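Local coordinates for protein CTP:phosphocholine Cytidylyltransferase (Streptococcus pneumoniae, PDB 1JYK) that catalyses the transfer of a cytidylyl group from CTP to phosphocholine, making CDP-choline and pyrophosphate, at residues I29-G34 with S121-A126; V51-K56 with Q241-L246; Y129-M134 with S233-D238; S142-V147 with R177-V182. One frame throughout, in Å; residues are numbered along the deposited sequence.

Interaction 1 of 4, residues I29-G34 with S121-A126; sequences IILAAG and SYVIDA
Ile29, Ile30 and Leu31 pair with Val123, Ile124 and Asp125 as adjacent parallel strands in the Rossmann-like sheet of this nucleotidyltransferase. The backbone bonds alternate along the pair. Ile29 N donates to Tyr122 O at 2.7 Å. Ile124 N then donates to Ile29 O at 2.8 Å, and Leu31 N to Ile124 O, also at 2.8 Å. The last rung is longer and more bent, with Ala126 N 3.3 Å from Leu31 O and an N-H...O angle of 146°. A water bridges this end and donates to Leu31 O at 2.6 Å. The single N-H of Ala126 is shared between Leu31 O and this water. Ile30 forms backbone hydrogen bonds with Ile75 and Ile77, so strand 27-32 is bonded along both edges. Apolar contacts follow on both faces of the sheet. Ile30 CG2 touches Ala126 CB on the face covered by helix 58-68. Leu31 CD1 meets Val123 CG1 at 3.9 Å on the other face. At the start of the pair Tyr122 O has two donors. Ser121 OG donates to Tyr122 O at 2.9 Å from above the carbonyl plane, on the face opposite Ile29 N.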
# COMPACT_ATOMS: atom_id res chain seq x y z
N ILE A 29 -4.70 -1.30 -6.31
CA ILE A 29 -4.35 0.11 -6.32
C ILE A 29 -2.93 0.18 -5.75
O ILE A 29 -2.68 -0.32 -4.66
CB ILE A 29 -5.30 0.94 -5.41
CG1 ILE A 29 -6.71 0.97 -6.01
CG2 ILE A 29 -4.76 2.35 -5.23
CD1 ILE A 29 -7.80 1.19 -4.97
N ILE A 30 -2.01 0.77 -6.50
CA ILE A 30 -0.63 0.89 -6.05
C ILE A 30 -0.34 2.36 -5.78
O ILE A 30 -0.50 3.22 -6.66
CB ILE A 30 0.36 0.33 -7.11
CG1 ILE A 30 -0.01 -1.11 -7.45
CG2 ILE A 30 1.79 0.40 -6.57
CD1 ILE A 30 0.92 -1.77 -8.47
N LEU A 31 0.09 2.65 -4.56
CA LEU A 31 0.40 4.02 -4.15
C LEU A 31 1.85 4.35 -4.50
O LEU A 31 2.77 3.91 -3.81
CB LEU A 31 0.15 4.18 -2.65
CG LEU A 31 -1.24 3.76 -2.15
CD1 LEU A 31 -1.29 3.87 -0.63
CD2 LEU A 31 -2.31 4.62 -2.79
N ALA A 32 2.03 5.13 -5.56
CA ALA A 32 3.37 5.49 -6.01
C ALA A 32 3.53 6.99 -6.35
O ALA A 32 4.35 7.34 -7.20
CB ALA A 32 3.73 4.64 -7.24
N ALA A 33 2.79 7.86 -5.68
CA ALA A 33 2.87 9.29 -5.98
C ALA A 33 3.84 10.12 -5.14
O ALA A 33 4.31 11.17 -5.59
CB ALA A 33 1.47 9.91 -5.88
N GLY A 34 4.15 9.65 -3.93
CA GLY A 34 5.03 10.38 -3.03
C GLY A 34 6.46 10.69 -3.43
O GLY A 34 7.02 10.10 -4.36
N SER A 121 -10.61 -4.42 -3.72
CA SER A 121 -9.31 -4.02 -4.23
C SER A 121 -8.18 -4.16 -3.21
O SER A 121 -8.38 -4.03 -2.00
CB SER A 121 -9.38 -2.57 -4.71
OG SER A 121 -8.10 -2.07 -5.02
N TYR A 122 -6.99 -4.45 -3.73
CA TYR A 122 -5.79 -4.54 -2.90
C TYR A 122 -5.25 -3.11 -2.91
O TYR A 122 -5.43 -2.39 -3.90
CB TYR A 122 -4.73 -5.44 -3.54
CG TYR A 122 -4.92 -6.91 -3.29
CD1 TYR A 122 -4.36 -7.52 -2.16
CD2 TYR A 122 -5.67 -7.69 -4.17
CE1 TYR A 122 -4.57 -8.88 -1.92
CE2 TYR A 122 -5.88 -9.04 -3.93
CZ TYR A 122 -5.33 -9.63 -2.81
OH TYR A 122 -5.56 -10.96 -2.57
N VAL A 123 -4.61 -2.70 -1.83
CA VAL A 123 -3.98 -1.39 -1.76
C VAL A 123 -2.54 -1.78 -1.46
O VAL A 123 -2.28 -2.47 -0.48
CB VAL A 123 -4.55 -0.51 -0.62
CG1 VAL A 123 -3.74 0.78 -0.50
CG2 VAL A 123 -6.02 -0.18 -0.91
N ILE A 124 -1.62 -1.35 -2.31
CA ILE A 124 -0.22 -1.72 -2.17
C ILE A 124 0.74 -0.54 -2.15
O ILE A 124 0.63 0.36 -2.97
CB ILE A 124 0.17 -2.65 -3.33
CG1 ILE A 124 -0.74 -3.88 -3.32
CG2 ILE A 124 1.65 -3.03 -3.25
CD1 ILE A 124 -1.12 -4.36 -4.70
N ASP A 125 1.67 -0.56 -1.20
CA ASP A 125 2.68 0.49 -1.11
C ASP A 125 3.73 0.11 -2.15
O ASP A 125 4.12 -1.05 -2.23
CB ASP A 125 3.33 0.52 0.27
CG ASP A 125 2.42 1.13 1.34
OD1 ASP A 125 1.36 1.70 1.00
OD2 ASP A 125 2.79 1.02 2.53
N ALA A 126 4.19 1.08 -2.93
CA ALA A 126 5.16 0.81 -3.98
C ALA A 126 6.62 0.70 -3.54
O ALA A 126 7.47 0.33 -4.35
CB ALA A 126 5.04 1.87 -5.08
O HOH W 1 4.03 3.90 -1.48

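Interaction 2 of 4, residues V51-K56 with Q241-L246; sequences VQVNQK and QDYRKL
Tyr243 reaches out from helix 240-250 and lays its ring beside Val51, Gln52 and Val53. These residues lead into a type I' turn, Val53 to Lys56, which joins two short antiparallel strands. The tyrosine has CG anti to the helix backbone N (chi1 166°), and this carries the ring across to the hairpin. Gln52 O lies at the ring edge, in the ring plane, 3.2 Å from Tyr243 CE1. The two valine methyls meet the same ring atom at a slant. Val51 CG1 is 3.6 Å from Tyr243 CE1 and also touches CD1. Val53 CG1 is 4.0 Å from Tyr243 CE1. That methyl is shared, because it also meets Leu246 CD2 at 4.0 Å, one helical turn further on. Leu246 crosses Val53 at a slant and passes on to Phe131 and Ile237. Next to the contact, Glu247 of the same helix accepts a hydrogen bond from Asn54 N. Tyr243 OH is 3.1 Å from Gln52 O, but Glu247 OE1 is also close, and which of them takes the hydroxyl proton is open. The contact thus joins a hairpin near the start of the chain to its last helix by a mainly apolar surface, with a polar rim whose bond is not fixed.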
# COMPACT_ATOMS: atom_id res chain seq x y z
N VAL A 51 12.59 2.69 -8.52
CA VAL A 51 13.96 2.44 -8.11
C VAL A 51 14.19 0.97 -8.49
O VAL A 51 13.32 0.12 -8.26
CB VAL A 51 14.14 2.66 -6.58
CG1 VAL A 51 15.37 1.92 -6.07
CG2 VAL A 51 14.27 4.14 -6.29
N GLN A 52 15.34 0.66 -9.07
CA GLN A 52 15.61 -0.71 -9.49
C GLN A 52 16.37 -1.58 -8.50
O GLN A 52 17.39 -1.17 -7.95
CB GLN A 52 16.35 -0.70 -10.83
CG GLN A 52 15.72 0.23 -11.86
CD GLN A 52 16.37 0.12 -13.22
OE1 GLN A 52 17.08 -0.84 -13.51
NE2 GLN A 52 16.12 1.10 -14.06
N VAL A 53 15.85 -2.78 -8.27
CA VAL A 53 16.51 -3.74 -7.39
C VAL A 53 16.74 -4.93 -8.30
O VAL A 53 15.83 -5.36 -9.02
CB VAL A 53 15.64 -4.12 -6.15
CG1 VAL A 53 15.27 -2.87 -5.38
CG2 VAL A 53 14.40 -4.88 -6.57
N ASN A 54 17.96 -5.44 -8.29
CA ASN A 54 18.31 -6.55 -9.16
C ASN A 54 17.97 -6.14 -10.59
O ASN A 54 17.42 -6.93 -11.36
CB ASN A 54 17.55 -7.82 -8.78
CG ASN A 54 18.26 -9.08 -9.22
OD1 ASN A 54 19.46 -9.07 -9.49
ND2 ASN A 54 17.53 -10.19 -9.28
N GLN A 55 18.28 -4.89 -10.92
CA GLN A 55 18.08 -4.33 -12.25
C GLN A 55 16.65 -4.29 -12.78
O GLN A 55 16.44 -4.34 -13.99
CB GLN A 55 18.96 -5.07 -13.27
CG GLN A 55 20.45 -5.04 -12.95
CD GLN A 55 21.01 -3.63 -12.76
OE1 GLN A 55 21.94 -3.41 -11.97
NE2 GLN A 55 20.44 -2.66 -13.49
N LYS A 56 15.67 -4.19 -11.88
CA LYS A 56 14.27 -4.15 -12.29
C LYS A 56 13.48 -3.22 -11.37
O LYS A 56 13.56 -3.34 -10.15
CB LYS A 56 13.69 -5.57 -12.24
CG LYS A 56 12.23 -5.68 -12.66
CD LYS A 56 11.85 -7.15 -12.84
CE LYS A 56 10.38 -7.30 -13.20
NZ LYS A 56 10.14 -6.84 -14.59
N GLN A 241 19.96 2.52 2.82
CA GLN A 241 20.66 1.44 3.51
C GLN A 241 19.87 0.15 3.34
O GLN A 241 20.44 -0.92 3.09
CB GLN A 241 20.82 1.76 4.99
CG GLN A 241 21.99 2.69 5.29
CD GLN A 241 21.72 4.14 4.91
OE1 GLN A 241 20.58 4.62 4.97
NE2 GLN A 241 22.78 4.85 4.52
N ASP A 242 18.55 0.24 3.48
CA ASP A 242 17.68 -0.92 3.32
C ASP A 242 17.85 -1.41 1.89
O ASP A 242 17.91 -2.61 1.63
CB ASP A 242 16.21 -0.54 3.52
CG ASP A 242 15.84 -0.36 4.98
OD1 ASP A 242 16.64 -0.75 5.86
OD2 ASP A 242 14.75 0.19 5.25
N TYR A 243 17.92 -0.45 0.97
CA TYR A 243 18.08 -0.74 -0.45
C TYR A 243 19.38 -1.48 -0.72
O TYR A 243 19.41 -2.48 -1.45
CB TYR A 243 18.05 0.57 -1.24
CG TYR A 243 18.53 0.44 -2.66
CD1 TYR A 243 17.69 -0.03 -3.66
CD2 TYR A 243 19.85 0.76 -2.99
CE1 TYR A 243 18.14 -0.18 -4.97
CE2 TYR A 243 20.31 0.61 -4.29
CZ TYR A 243 19.45 0.14 -5.27
OH TYR A 243 19.89 -0.00 -6.56
N ARG A 244 20.47 -0.99 -0.15
CA ARG A 244 21.77 -1.61 -0.35
C ARG A 244 21.80 -3.04 0.19
O ARG A 244 22.35 -3.95 -0.44
CB ARG A 244 22.85 -0.76 0.32
CG ARG A 244 23.20 0.48 -0.49
CD ARG A 244 23.87 1.56 0.34
NE ARG A 244 24.00 2.79 -0.43
CZ ARG A 244 24.34 3.97 0.10
NH1 ARG A 244 24.57 4.06 1.41
NH2 ARG A 244 24.43 5.05 -0.67
N LYS A 245 21.20 -3.25 1.36
CA LYS A 245 21.16 -4.58 1.96
C LYS A 245 20.37 -5.55 1.08
O LYS A 245 20.80 -6.69 0.89
CB LYS A 245 20.55 -4.50 3.35
CG LYS A 245 21.53 -3.99 4.39
CD LYS A 245 20.85 -3.54 5.67
CE LYS A 245 21.88 -2.97 6.64
NZ LYS A 245 21.33 -2.79 8.01
N LEU A 246 19.24 -5.10 0.56
CA LEU A 246 18.40 -5.95 -0.29
C LEU A 246 19.15 -6.34 -1.56
O LEU A 246 19.06 -7.48 -2.02
CB LEU A 246 17.11 -5.21 -0.68
CG LEU A 246 16.23 -5.93 -1.71
CD1 LEU A 246 15.78 -7.28 -1.15
CD2 LEU A 246 15.02 -5.06 -2.05

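Interaction 3 of 4, residues Y129-M134 with S233-D238; sequences YLFKNM and SIYEID
Phe131 and Tyr235 run alongside each other with their rings extended in one direction. Phe131 follows directly on strand 128-130, and Tyr235 is on strand 234-236; the two strands form a short antiparallel sheet. Tyr129 and Tyr235 form its hydrogen-bonded pair. Tyr129 N donates to Tyr235 O at 2.9 Å and Tyr235 N returns the bond to Tyr129 O at 2.8 Å. Leu130 and Ile234 form the non-hydrogen-bonded pair. Beyond it Phe131 N donates to Ser233 O at 2.8 Å. The Phe131 side chain can be followed outward. Its CB packs on Ser233 O at 3.7 Å. With CG anti to the carbonyl carbon (chi1 -86°), the ring turns back along the sheet. Tyr129 CE1 then sits over the centre of one ring face, 3.6 Å above its plane. On the side toward the other strand CD2 approaches Tyr235 CB. CE2 comes closest, 3.6 Å from Tyr235 CB, which lies at the ring edge near its plane. The other face of the sheet is aliphatic. Leu130 CD2 and the methyl CE of selenomethionine Met134 both meet Ile234 CG1, the latter at 3.6 Å. Tyr235 OH bonds to Asp242 O of helix 240-250, and Leu246 of that helix packs on Phe131. Three backbone bonds thus run between a face of aromatic side chains and a face of aliphatic ones. The phenol end of Tyr235 adds a polar tie to the C-terminal helix.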
# COMPACT_ATOMS: atom_id res chain seq x y z
N TYR A 129 9.58 -4.63 -1.41
CA TYR A 129 9.96 -5.69 -2.32
C TYR A 129 9.27 -6.94 -1.77
O TYR A 129 9.45 -7.30 -0.60
CB TYR A 129 11.47 -5.90 -2.33
CG TYR A 129 11.89 -7.04 -3.23
CD1 TYR A 129 12.11 -8.32 -2.71
CD2 TYR A 129 12.05 -6.84 -4.60
CE1 TYR A 129 12.48 -9.37 -3.54
CE2 TYR A 129 12.41 -7.89 -5.44
CZ TYR A 129 12.63 -9.15 -4.90
OH TYR A 129 13.00 -10.18 -5.73
N LEU A 130 8.47 -7.60 -2.59
CA LEU A 130 7.75 -8.80 -2.16
C LEU A 130 8.50 -10.08 -2.50
O LEU A 130 8.65 -10.42 -3.67
CB LEU A 130 6.35 -8.82 -2.79
CG LEU A 130 5.58 -7.50 -2.71
CD1 LEU A 130 4.31 -7.59 -3.52
CD2 LEU A 130 5.26 -7.18 -1.27
N PHE A 131 8.98 -10.78 -1.48
CA PHE A 131 9.70 -12.04 -1.69
C PHE A 131 8.75 -13.18 -2.02
O PHE A 131 9.15 -14.18 -2.61
CB PHE A 131 10.52 -12.39 -0.45
CG PHE A 131 11.87 -11.75 -0.42
CD1 PHE A 131 12.95 -12.33 -1.09
CD2 PHE A 131 12.07 -10.55 0.25
CE1 PHE A 131 14.21 -11.73 -1.08
CE2 PHE A 131 13.32 -9.94 0.27
CZ PHE A 131 14.39 -10.53 -0.40
N LYS A 132 7.48 -13.05 -1.64
CA LYS A 132 6.50 -14.09 -1.89
C LYS A 132 5.22 -13.50 -2.47
O LYS A 132 4.86 -12.37 -2.13
CB LYS A 132 6.18 -14.83 -0.59
CG LYS A 132 7.35 -15.64 -0.03
CD LYS A 132 6.97 -17.09 0.19
CE LYS A 132 6.36 -17.30 1.57
NZ LYS A 132 5.82 -18.68 1.75
N ASN A 133 4.56 -14.26 -3.35
CA ASN A 133 3.30 -13.83 -3.96
C ASN A 133 2.07 -14.28 -3.16
O ASN A 133 1.52 -15.36 -3.26
CB ASN A 133 3.15 -14.31 -5.40
CG ASN A 133 2.02 -13.58 -6.12
OD1 ASN A 133 1.29 -12.79 -5.51
ND2 ASN A 133 1.88 -13.84 -7.41
N MSE A 134 1.70 -13.30 -2.38
CA MSE A 134 0.67 -13.11 -1.39
C MSE A 134 -0.73 -12.94 -1.99
O MSE A 134 -1.74 -13.24 -1.35
CB MSE A 134 1.17 -11.82 -1.00
CG MSE A 134 0.64 -10.84 -0.21
SE MSE A 134 2.12 -9.99 -0.75
CE MSE A 134 3.37 -10.62 0.74
N SER A 233 8.53 -12.11 3.95
CA SER A 233 7.59 -12.05 2.84
C SER A 233 7.59 -10.70 2.15
O SER A 233 7.53 -10.60 0.92
CB SER A 233 6.18 -12.38 3.33
OG SER A 233 6.00 -13.77 3.46
N ILE A 234 7.64 -9.64 2.96
CA ILE A 234 7.67 -8.27 2.47
C ILE A 234 8.96 -7.66 3.00
O ILE A 234 9.28 -7.80 4.18
CB ILE A 234 6.48 -7.44 3.01
CG1 ILE A 234 5.17 -7.91 2.36
CG2 ILE A 234 6.69 -5.97 2.72
CD1 ILE A 234 3.93 -7.41 3.06
N TYR A 235 9.71 -7.01 2.13
CA TYR A 235 10.95 -6.38 2.55
C TYR A 235 10.77 -4.89 2.37
O TYR A 235 10.64 -4.41 1.24
CB TYR A 235 12.11 -6.88 1.72
CG TYR A 235 13.46 -6.36 2.16
CD1 TYR A 235 14.41 -7.21 2.70
CD2 TYR A 235 13.79 -5.01 2.01
CE1 TYR A 235 15.67 -6.74 3.07
CE2 TYR A 235 15.04 -4.53 2.37
CZ TYR A 235 15.97 -5.40 2.90
OH TYR A 235 17.22 -4.94 3.25
N GLU A 236 10.75 -4.15 3.48
CA GLU A 236 10.57 -2.71 3.46
C GLU A 236 11.83 -1.96 3.06
O GLU A 236 12.92 -2.25 3.56
CB GLU A 236 10.14 -2.21 4.83
CG GLU A 236 8.97 -2.95 5.42
CD GLU A 236 9.36 -4.31 6.00
OE1 GLU A 236 10.55 -4.68 5.95
OE2 GLU A 236 8.45 -5.00 6.52
N ILE A 237 11.68 -1.00 2.16
CA ILE A 237 12.81 -0.18 1.74
C ILE A 237 12.51 1.20 2.30
O ILE A 237 11.83 2.01 1.68
CB ILE A 237 12.93 -0.13 0.20
CG1 ILE A 237 12.96 -1.56 -0.35
CG2 ILE A 237 14.21 0.61 -0.19
CD1 ILE A 237 13.34 -1.66 -1.81
N ASP A 238 13.02 1.46 3.51
CA ASP A 238 12.79 2.72 4.19
C ASP A 238 13.97 3.67 4.13
O ASP A 238 13.87 4.81 4.58
CB ASP A 238 12.44 2.47 5.66
CG ASP A 238 11.08 1.83 5.84
OD1 ASP A 238 10.19 2.06 5.00
OD2 ASP A 238 10.90 1.08 6.84

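Interaction 4 of 4, residues S142-V147 with R177-V182; sequences STYFSV and RILSGV
Phe145 meets Val182 with its ring edge: Val182 O lies there, near the ring plane, and Val182 CG1 touches CD2 at 3.9 Å. Thr143 CG2 sits over one face of the same ring, offset toward the rim. The Tyr144 ring is met obliquely by Leu179, whose CG is 3.8 Å from Tyr144 CE1, and Trp185 makes an edge-to-face contact with this ring. The guanidinium of Arg177 uses its edge. NH1 donates to Ser146 O at 2.7 Å, in the plane of the group, and also bonds to Leu229 O. Strand 142-149 runs antiparallel to strands 176-177 and 182-185 in the main mixed sheet, and the irregular segment 178-181 joins these two partners. Backbone bonds hold at its ends: Phe145 N to Val182 O at 3.0 Å, and Ile178 N to Val147 O. Between them two serines and a water take over. Ser180 OG accepts from Val147 N at 3.0 Å and donates to Ile178 O. The first torsion of Ser146 (chi1 178°) turns its OG toward the same Ile178 O, to which it donates at 2.8 Å from the opposite face of the carbonyl plane. The water donates to Phe145 O and accepts from Ser180 N at 2.8 Å. Gly181 follows with a positive phi of 104°, and Val182 begins strand 182-185.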
# COMPACT_ATOMS: atom_id res chain seq x y z
N SER A 142 -11.99 -8.26 4.16
CA SER A 142 -10.94 -7.26 4.24
C SER A 142 -9.78 -7.86 5.04
O SER A 142 -9.99 -8.43 6.12
CB SER A 142 -11.46 -5.99 4.91
OG SER A 142 -12.55 -5.47 4.17
N THR A 143 -8.57 -7.72 4.50
CA THR A 143 -7.40 -8.32 5.12
C THR A 143 -6.15 -7.44 5.11
O THR A 143 -5.89 -6.72 4.15
CB THR A 143 -7.02 -9.64 4.40
OG1 THR A 143 -8.14 -10.52 4.40
CG2 THR A 143 -5.83 -10.31 5.07
N TYR A 144 -5.39 -7.52 6.20
CA TYR A 144 -4.13 -6.83 6.31
C TYR A 144 -3.10 -7.95 6.26
O TYR A 144 -3.16 -8.86 7.09
CB TYR A 144 -3.99 -6.13 7.66
CG TYR A 144 -4.50 -4.71 7.70
CD1 TYR A 144 -3.92 -3.72 6.93
CD2 TYR A 144 -5.57 -4.37 8.52
CE1 TYR A 144 -4.40 -2.41 6.96
CE2 TYR A 144 -6.06 -3.07 8.57
CZ TYR A 144 -5.47 -2.10 7.79
OH TYR A 144 -5.94 -0.81 7.84
N PHE A 145 -2.20 -7.92 5.29
CA PHE A 145 -1.15 -8.94 5.22
C PHE A 145 -0.03 -8.31 6.05
O PHE A 145 0.59 -7.34 5.63
CB PHE A 145 -0.74 -9.17 3.77
CG PHE A 145 -1.81 -9.83 2.96
CD1 PHE A 145 -1.77 -11.20 2.71
CD2 PHE A 145 -2.89 -9.10 2.49
CE1 PHE A 145 -2.80 -11.84 2.01
CE2 PHE A 145 -3.93 -9.72 1.79
CZ PHE A 145 -3.88 -11.09 1.55
N SER A 146 0.19 -8.88 7.24
CA SER A 146 1.14 -8.34 8.20
C SER A 146 2.38 -9.15 8.58
O SER A 146 2.29 -10.34 8.88
CB SER A 146 0.39 -8.00 9.48
OG SER A 146 1.27 -7.52 10.48
N VAL A 147 3.54 -8.49 8.58
CA VAL A 147 4.78 -9.13 8.98
C VAL A 147 5.10 -8.61 10.38
O VAL A 147 4.68 -7.50 10.76
CB VAL A 147 5.98 -8.75 8.05
CG1 VAL A 147 5.80 -9.40 6.67
CG2 VAL A 147 6.09 -7.24 7.92
N ARG A 177 3.01 -6.88 15.04
CA ARG A 177 2.50 -7.08 13.68
C ARG A 177 2.09 -5.71 13.16
O ARG A 177 1.14 -5.09 13.65
CB ARG A 177 1.29 -8.02 13.71
CG ARG A 177 1.66 -9.47 14.03
CD ARG A 177 2.18 -10.16 12.79
NE ARG A 177 2.71 -11.48 13.09
CZ ARG A 177 3.13 -12.35 12.18
NH1 ARG A 177 3.08 -12.04 10.88
NH2 ARG A 177 3.60 -13.53 12.56
N ILE A 178 2.81 -5.23 12.16
CA ILE A 178 2.56 -3.91 11.61
C ILE A 178 1.75 -3.88 10.33
O ILE A 178 1.55 -4.90 9.67
CB ILE A 178 3.91 -3.19 11.33
CG1 ILE A 178 4.72 -3.99 10.29
CG2 ILE A 178 4.73 -3.09 12.62
CD1 ILE A 178 5.83 -3.21 9.63
N LEU A 179 1.24 -2.69 10.00
CA LEU A 179 0.53 -2.48 8.74
C LEU A 179 1.76 -2.52 7.83
O LEU A 179 2.67 -1.70 7.97
CB LEU A 179 -0.13 -1.10 8.73
CG LEU A 179 -1.59 -1.12 9.17
CD1 LEU A 179 -1.65 -1.62 10.61
CD2 LEU A 179 -2.20 0.27 9.05
N SER A 180 1.79 -3.49 6.92
CA SER A 180 2.96 -3.70 6.08
C SER A 180 2.96 -3.22 4.63
O SER A 180 3.96 -3.41 3.93
CB SER A 180 3.32 -5.18 6.11
OG SER A 180 3.23 -5.69 7.43
N GLY A 181 1.88 -2.61 4.17
CA GLY A 181 1.88 -2.14 2.80
C GLY A 181 1.10 -2.98 1.81
O GLY A 181 1.15 -2.72 0.60
N VAL A 182 0.42 -4.02 2.30
CA VAL A 182 -0.40 -4.86 1.44
C VAL A 182 -1.67 -5.16 2.23
O VAL A 182 -1.62 -5.68 3.35
CB VAL A 182 0.29 -6.20 1.06
CG1 VAL A 182 -0.63 -7.01 0.14
CG2 VAL A 182 1.62 -5.94 0.36
O HOH W 2 -0.55 -4.73 6.12

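From the N terminus, interaction 1 opens at strand 27-32 and interaction 2 at the turn 51-56. Interaction 1 closes at 121-126, within the span of interaction 2, so these two cross. Interaction 3 then opens at 129-134 and interaction 4 at 142-147. They close in reverse order, at 177-182, 233-238 and finally 241-246 for interaction 2. Interaction 4 therefore lies within the loop of 3, and both within that of 2. Interactions 1 and 4 belong to the same main sheet and meet where Asp125 N approaches Gly181 O. The small sheet of interaction 3 packs against interaction 4 through Ile234 and connects to the C-terminal helix of interaction 2 through Tyr235.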